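Local coordinates for intracellular sulfur oxidation protein DsrF (Allochromatium vinosum, PDB 2HY5) that is of uncertain function but could take part in the oxidation of intracellular sulfur, in a complex with DsrE and DsrH, at residues I80-D85 with I114-S120. Residues are numbered along the deposited sequence; the frame is centred on the assembly and turned at random.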
# COMPACT_ATOMS: atom_id res chain seq x y z
N ILE B 80 -26.73 2.51 5.60
CA ILE B 80 -25.56 2.98 4.86
C ILE B 80 -25.29 4.39 5.36
O ILE B 80 -26.13 5.27 5.21
CB ILE B 80 -25.83 2.97 3.35
CG1 ILE B 80 -26.06 1.53 2.89
CG2 ILE B 80 -24.65 3.59 2.60
CD1 ILE B 80 -26.36 1.39 1.41
N TYR B 81 -24.12 4.59 5.96
CA TYR B 81 -23.76 5.89 6.52
C TYR B 81 -22.57 6.56 5.86
O TYR B 81 -21.62 5.89 5.43
CB TYR B 81 -23.47 5.75 8.01
CG TYR B 81 -24.59 5.13 8.81
CD1 TYR B 81 -24.53 3.80 9.21
CD2 TYR B 81 -25.70 5.89 9.18
CE1 TYR B 81 -25.56 3.23 9.96
CE2 TYR B 81 -26.73 5.33 9.93
CZ TYR B 81 -26.65 4.00 10.32
OH TYR B 81 -27.67 3.46 11.06
N VAL B 82 -22.61 7.89 5.81
CA VAL B 82 -21.54 8.68 5.22
C VAL B 82 -21.17 9.79 6.19
O VAL B 82 -22.03 10.54 6.64
CB VAL B 82 -21.98 9.30 3.88
CG1 VAL B 82 -20.83 10.09 3.26
CG2 VAL B 82 -22.44 8.20 2.93
N ASP B 83 -19.88 9.88 6.52
CA ASP B 83 -19.38 10.89 7.46
C ASP B 83 -19.48 12.29 6.89
O ASP B 83 -18.85 12.60 5.88
CB ASP B 83 -17.93 10.57 7.83
CG ASP B 83 -17.37 11.53 8.85
OD1 ASP B 83 -17.93 11.59 9.97
OD2 ASP B 83 -16.38 12.22 8.55
N ARG B 84 -20.25 13.16 7.54
CA ARG B 84 -20.42 14.52 7.02
C ARG B 84 -19.13 15.34 6.98
O ARG B 84 -18.93 16.14 6.08
CB ARG B 84 -21.49 15.28 7.82
CG ARG B 84 -21.05 15.83 9.17
CD ARG B 84 -22.26 16.38 9.94
NE ARG B 84 -22.94 17.47 9.25
CZ ARG B 84 -22.57 18.75 9.32
NH1 ARG B 84 -21.52 19.10 10.05
NH2 ARG B 84 -23.24 19.68 8.65
N ASP B 85 -18.25 15.14 7.96
CA ASP B 85 -17.00 15.89 7.99
C ASP B 85 -16.12 15.52 6.80
O ASP B 85 -15.44 16.38 6.23
CB ASP B 85 -16.27 15.64 9.30
CG ASP B 85 -16.99 16.24 10.49
OD1 ASP B 85 -16.63 15.92 11.64
OD2 ASP B 85 -17.92 17.04 10.27
N ILE B 114 -31.49 5.42 0.89
CA ILE B 114 -31.27 5.18 2.31
C ILE B 114 -29.90 5.66 2.77
O ILE B 114 -29.55 5.52 3.95
CB ILE B 114 -31.46 3.68 2.66
CG1 ILE B 114 -30.73 2.79 1.65
CG2 ILE B 114 -32.94 3.34 2.65
CD1 ILE B 114 -29.23 2.90 1.67
N VAL B 115 -29.12 6.23 1.86
CA VAL B 115 -27.80 6.74 2.23
C VAL B 115 -28.01 7.91 3.19
O VAL B 115 -28.68 8.90 2.85
CB VAL B 115 -27.01 7.24 1.00
CG1 VAL B 115 -25.70 7.87 1.45
CG2 VAL B 115 -26.73 6.08 0.06
N GLU B 116 -27.45 7.79 4.39
CA GLU B 116 -27.60 8.82 5.40
C GLU B 116 -26.29 9.48 5.80
O GLU B 116 -25.33 8.81 6.17
CB GLU B 116 -28.28 8.24 6.64
CG GLU B 116 -28.37 9.22 7.79
CD GLU B 116 -29.16 8.68 8.96
OE1 GLU B 116 -28.74 7.65 9.54
OE2 GLU B 116 -30.20 9.27 9.30
N VAL B 117 -26.26 10.81 5.74
CA VAL B 117 -25.09 11.57 6.13
C VAL B 117 -25.19 11.82 7.64
O VAL B 117 -26.21 12.33 8.13
CB VAL B 117 -25.03 12.92 5.37
CG1 VAL B 117 -23.87 13.75 5.87
CG2 VAL B 117 -24.90 12.65 3.88
N ILE B 118 -24.14 11.46 8.37
CA ILE B 118 -24.13 11.62 9.82
C ILE B 118 -22.91 12.35 10.37
O ILE B 118 -21.86 12.42 9.73
CB ILE B 118 -24.21 10.25 10.52
CG1 ILE B 118 -23.05 9.36 10.06
CG2 ILE B 118 -25.56 9.61 10.24
CD1 ILE B 118 -22.92 8.05 10.85
N ASP B 119 -23.06 12.88 11.58
CA ASP B 119 -22.00 13.61 12.25
C ASP B 119 -21.00 12.67 12.94
O ASP B 119 -21.25 11.48 13.07
CB ASP B 119 -22.59 14.57 13.29
CG ASP B 119 -23.23 13.84 14.45
OD1 ASP B 119 -24.36 13.31 14.29
OD2 ASP B 119 -22.61 13.79 15.53
N SER B 120 -19.89 13.24 13.39
CA SER B 120 -18.83 12.48 14.03
C SER B 120 -19.24 11.71 15.28
O SER B 120 -18.77 10.59 15.51
CB SER B 120 -17.65 13.41 14.36
OG SER B 120 -18.06 14.46 15.22
O HOH W 1 -29.06 4.27 6.27
O HOH W 2 -29.81 5.74 12.02
O HOH W 3 -18.80 13.82 10.42
O HOH W 4 -16.94 17.12 14.49
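Strand 115-118, an outer strand of the five-stranded parallel sheet, lies against 79-83, the axes of the two segments crossing at -35°. On one face Val82 sits in the hollow between Val115 and Val117, its CG2 3.6 Å from Val115 CG1 and its CB 4.4 Å from Val117 CG2. Near the start of strand 79-83, Ile80 CD1 meets Ile114 CD1 at 3.3 Å, and just past Asp83, Arg84 CB presses on Val117 CG1 at 3.4 Å. On the other face Ile118 CD1 fills the hollow beside Tyr81 CB (3.7 Å), beneath Leu126 of helix 120-129, while Glu116 OE1 lies at the edge of the tyrosine ring, 3.1 Å from Tyr81 CE2. Four hydrogen bonds zip the backbones: Glu116 N to Ile80 O (3.0 Å), Val82 N to Glu116 O (2.9 Å), Ile118 N to Val82 O (2.9 Å) and Arg84 N to Ile118 O (2.8 Å). Asp83 caps helix 84-89 and its OD2 bonds Ser86 OG; Asp119 caps helix 120-129 through weak bonds to Ala121 N and Arg122 N. Asp85 salt-bridges Lys22 of the DsrH chain. Apolar packing and parallel-sheet bonding thus join the strands, while acids at and just past their ends cap helices and pair with DsrH.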